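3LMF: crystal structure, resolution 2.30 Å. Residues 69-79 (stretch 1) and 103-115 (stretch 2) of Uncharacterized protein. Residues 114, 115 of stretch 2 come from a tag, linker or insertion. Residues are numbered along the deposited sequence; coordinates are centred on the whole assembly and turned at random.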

# COMPACT_ATOMS: atom_id res chain seq x y z
N PHE A 69 1.48 1.51 17.82
CA PHE A 69 2.60 2.27 17.30
C PHE A 69 2.19 3.49 16.46
O PHE A 69 3.04 4.15 15.88
CB PHE A 69 3.52 1.36 16.47
CG PHE A 69 4.29 0.36 17.30
CD1 PHE A 69 3.80 -0.94 17.47
CD2 PHE A 69 5.47 0.72 17.94
CE1 PHE A 69 4.49 -1.85 18.28
CE2 PHE A 69 6.16 -0.19 18.75
CZ PHE A 69 5.67 -1.47 18.92
N SER A 70 0.90 3.80 16.42
CA SER A 70 0.42 4.95 15.66
C SER A 70 1.13 6.25 16.04
O SER A 70 1.54 7.02 15.18
CB SER A 70 -1.09 5.14 15.84
OG SER A 70 -1.82 4.06 15.28
N PRO A 71 1.29 6.51 17.35
CA PRO A 71 1.97 7.75 17.74
C PRO A 71 3.32 7.94 17.05
O PRO A 71 3.60 9.00 16.50
CB PRO A 71 2.12 7.59 19.26
CG PRO A 71 0.87 6.85 19.62
CD PRO A 71 0.83 5.77 18.54
N LYS A 72 4.14 6.89 17.07
CA LYS A 72 5.46 6.93 16.45
C LYS A 72 5.34 7.21 14.94
O LYS A 72 6.01 8.10 14.40
CB LYS A 72 6.16 5.59 16.68
CG LYS A 72 7.67 5.60 16.43
CD LYS A 72 8.42 6.34 17.54
CE LYS A 72 9.89 6.57 17.16
NZ LYS A 72 10.65 5.30 16.87
N VAL A 73 4.49 6.44 14.26
CA VAL A 73 4.29 6.62 12.82
C VAL A 73 3.78 8.02 12.50
O VAL A 73 4.22 8.64 11.54
CB VAL A 73 3.28 5.59 12.29
CG1 VAL A 73 2.89 5.93 10.86
CG2 VAL A 73 3.89 4.20 12.35
N CYS A 74 2.86 8.50 13.32
CA CYS A 74 2.30 9.83 13.11
C CYS A 74 3.35 10.93 13.25
O CYS A 74 3.32 11.92 12.53
CB CYS A 74 1.15 10.09 14.08
SG CYS A 74 -0.39 9.26 13.65
N GLY A 75 4.28 10.74 14.19
CA GLY A 75 5.34 11.72 14.39
C GLY A 75 6.16 11.90 13.12
O GLY A 75 6.55 13.02 12.76
N VAL A 76 6.43 10.80 12.44
CA VAL A 76 7.20 10.83 11.21
C VAL A 76 6.33 11.43 10.11
O VAL A 76 6.82 12.21 9.28
CB VAL A 76 7.64 9.42 10.81
CG1 VAL A 76 8.27 9.44 9.43
CG2 VAL A 76 8.64 8.90 11.84
N CYS A 77 5.05 11.09 10.12
CA CYS A 77 4.13 11.61 9.12
C CYS A 77 4.03 13.13 9.21
O CYS A 77 3.98 13.80 8.18
CB CYS A 77 2.75 10.97 9.30
SG CYS A 77 1.54 11.36 8.00
N ALA A 78 4.01 13.68 10.42
CA ALA A 78 3.91 15.13 10.59
C ALA A 78 5.12 15.84 9.97
O ALA A 78 4.98 16.88 9.33
CB ALA A 78 3.81 15.49 12.06
N GLU A 79 6.29 15.25 10.15
CA GLU A 79 7.52 15.83 9.62
C GLU A 79 7.48 15.89 8.09
O GLU A 79 7.82 16.91 7.50
CB GLU A 79 8.71 15.00 10.09
CG GLU A 79 10.03 15.72 10.02
CD GLU A 79 11.14 14.93 10.69
OE1 GLU A 79 10.96 14.52 11.86
OE2 GLU A 79 12.20 14.71 10.06
N GLN A 103 -2.72 20.82 8.17
CA GLN A 103 -3.71 20.27 9.09
C GLN A 103 -3.30 18.87 9.52
O GLN A 103 -3.25 18.57 10.71
CB GLN A 103 -5.09 20.20 8.42
CG GLN A 103 -6.15 19.49 9.28
CD GLN A 103 -7.46 19.21 8.54
OE1 GLN A 103 -7.48 18.50 7.52
NE2 GLN A 103 -8.56 19.76 9.06
N CYS A 104 -3.00 18.01 8.55
CA CYS A 104 -2.60 16.65 8.87
C CYS A 104 -1.40 16.64 9.81
O CYS A 104 -1.37 15.88 10.77
CB CYS A 104 -2.29 15.89 7.58
SG CYS A 104 -1.81 14.16 7.82
N ALA A 105 -0.42 17.48 9.53
CA ALA A 105 0.80 17.57 10.35
C ALA A 105 0.47 17.92 11.81
O ALA A 105 1.09 17.41 12.74
CB ALA A 105 1.76 18.60 9.78
N GLU A 106 -0.51 18.80 11.99
CA GLU A 106 -0.94 19.22 13.31
C GLU A 106 -1.61 18.07 14.06
O GLU A 106 -1.29 17.82 15.23
CB GLU A 106 -1.90 20.41 13.20
CG GLU A 106 -2.56 20.80 14.52
CD GLU A 106 -3.50 22.00 14.40
OE1 GLU A 106 -4.24 22.26 15.38
OE2 GLU A 106 -3.49 22.69 13.36
N HIS A 107 -2.53 17.37 13.40
CA HIS A 107 -3.18 16.24 14.06
C HIS A 107 -2.19 15.13 14.36
O HIS A 107 -2.25 14.50 15.41
CB HIS A 107 -4.32 15.67 13.21
CG HIS A 107 -5.53 16.54 13.15
ND1 HIS A 107 -5.76 17.42 12.12
CD2 HIS A 107 -6.55 16.70 14.02
CE1 HIS A 107 -6.88 18.09 12.35
NE2 HIS A 107 -7.37 17.67 13.50
N CYS A 108 -1.27 14.89 13.43
CA CYS A 108 -0.29 13.85 13.63
C CYS A 108 0.61 14.19 14.81
O CYS A 108 0.99 13.30 15.57
CB CYS A 108 0.53 13.63 12.35
SG CYS A 108 -0.39 12.67 11.09
N ARG A 109 0.95 15.47 14.96
CA ARG A 109 1.79 15.87 16.09
C ARG A 109 1.04 15.59 17.39
O ARG A 109 1.65 15.18 18.38
CB ARG A 109 2.17 17.36 15.99
CG ARG A 109 3.53 17.59 15.35
CD ARG A 109 4.00 19.03 15.47
NE ARG A 109 3.12 19.96 14.75
CZ ARG A 109 3.14 20.15 13.44
NH1 ARG A 109 2.29 21.00 12.88
NH2 ARG A 109 4.01 19.49 12.68
N LYS A 110 -0.27 15.80 17.39
CA LYS A 110 -1.07 15.54 18.58
C LYS A 110 -1.05 14.04 18.90
O LYS A 110 -0.98 13.66 20.06
CB LYS A 110 -2.51 16.00 18.38
CG LYS A 110 -2.64 17.48 18.10
CD LYS A 110 -4.10 17.89 17.94
CE LYS A 110 -4.19 19.34 17.49
NZ LYS A 110 -3.44 20.23 18.42
N MSE A 111 -1.11 13.20 17.87
CA MSE A 111 -1.08 11.76 18.09
C MSE A 111 0.29 11.34 18.61
O MSE A 111 0.39 10.52 19.52
CB MSE A 111 -1.41 10.99 16.81
CG MSE A 111 -2.88 11.03 16.41
SE MSE A 111 -3.97 10.21 17.60
CE MSE A 111 -3.21 8.61 17.67
N ALA A 112 1.34 11.91 18.03
CA ALA A 112 2.69 11.57 18.45
C ALA A 112 2.94 11.97 19.90
O ALA A 112 3.68 11.30 20.62
CB ALA A 112 3.71 12.25 17.54
N ALA A 113 2.33 13.07 20.34
CA ALA A 113 2.53 13.55 21.70
C ALA A 113 1.91 12.61 22.74
O ALA A 113 2.14 12.75 23.93
CB ALA A 113 1.94 14.95 21.86
N LEU A 114 1.13 11.64 22.27
CA LEU A 114 0.51 10.68 23.18
C LEU A 114 1.53 9.68 23.70
O LEU A 114 1.48 9.29 24.87
CB LEU A 114 -0.62 9.94 22.49
CG LEU A 114 -1.85 10.77 22.14
CD1 LEU A 114 -2.84 9.90 21.40
CD2 LEU A 114 -2.47 11.34 23.41
N GLU A 115 2.46 9.27 22.84
CA GLU A 115 3.48 8.30 23.23
C GLU A 115 4.39 8.90 24.30
O GLU A 115 4.94 8.17 25.13
CB GLU A 115 4.33 7.90 22.02
CG GLU A 115 5.15 6.63 22.23
CD GLU A 115 6.41 6.59 21.39
OE1 GLU A 115 7.03 5.51 21.26
OE2 GLU A 115 6.79 7.66 20.85

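The most unusual feature of this contact is how closely the two helices approach: their axes come within 7.4 Å, and no hydrogen bond or salt bridge joins them. What holds the surfaces together is close packing of small residues, among them four cysteines that meet without forming a disulfide between the stretches. Cys 77 SG lies 3.9 Å from Cys 108 SG and 4.4 Å from Cys 104 SG, far beyond the roughly 2 Å of an S–S bond, so these sulfurs act here as compact, polarizable apolar groups.

The helix of residues 70-79 runs roughly antiparallel to that of residues 103-112, with 148° between their N-to-C directions. Moving forward along one helix therefore means moving backward along the other: Pro 71 CA lies 4.0 Å from Ala 112 CA, Cys 74 CA is 4.8 Å from Cys 108 CA, and Ala 78 CA is 4.0 Å from Ala 105 CA. The steps of three and four residues return to the same face of each helix, and small side chains at these positions let the backbones draw near.

At the middle of the interface, the CA-to-CB bonds of Cys 74 and Cys 108 both point toward the opposing stretch. Cys 74 O sits 3.3 Å from Cys 108 CB, and the two CB atoms are 4.0 Å apart. That carbonyl already accepts a helical hydrogen bond from Ala 78 N at 2.8 Å, so its backbone need is met while its flank packs against carbon. Cys 74 SG also lies 3.7 Å from Met 111 CB, where the longer selenomethionine side chain widens the apolar surface; its CE reaches to 4.5 Å from Ser 70 CB.

Toward one end, Ala 78 presents a methyl group small enough to rest on the neighboring backbone, with its CB 3.4 Å from Ala 105 O and 3.8 Å from Cys 108 CB. Arg 109 starts away from the contact, but its end comes nearer and its aliphatic portion covers the same methyl, CG to Ala 78 CB being 3.9 Å.

Glycine allows a similarly close fit at Gly 75, whose CA is 3.6 Å from Ala 112 CB; an ideally placed CB on Gly 75 would come within a tight 3.4 Å of that methyl. Nearby, Pro 71 O makes a CA-H...O contact with Ala 112 CA at 3.4 Å, a weakly polar interaction made possible by the close backbones. Proline suits the first turn of its helix, where its missing amide hydrogen costs no helical hydrogen bond, and its ring offers a rigid apolar surface: Pro 71 CB is 3.4 Å from Met 111 O and 3.5 Å from Glu 115 CB.

Leu 114 and Glu 115, both from an expression tag, extend this edge through a type I turn spanning Ala 112 to Glu 115. Glu 115 is poorly ordered, so its contacts deserve caution.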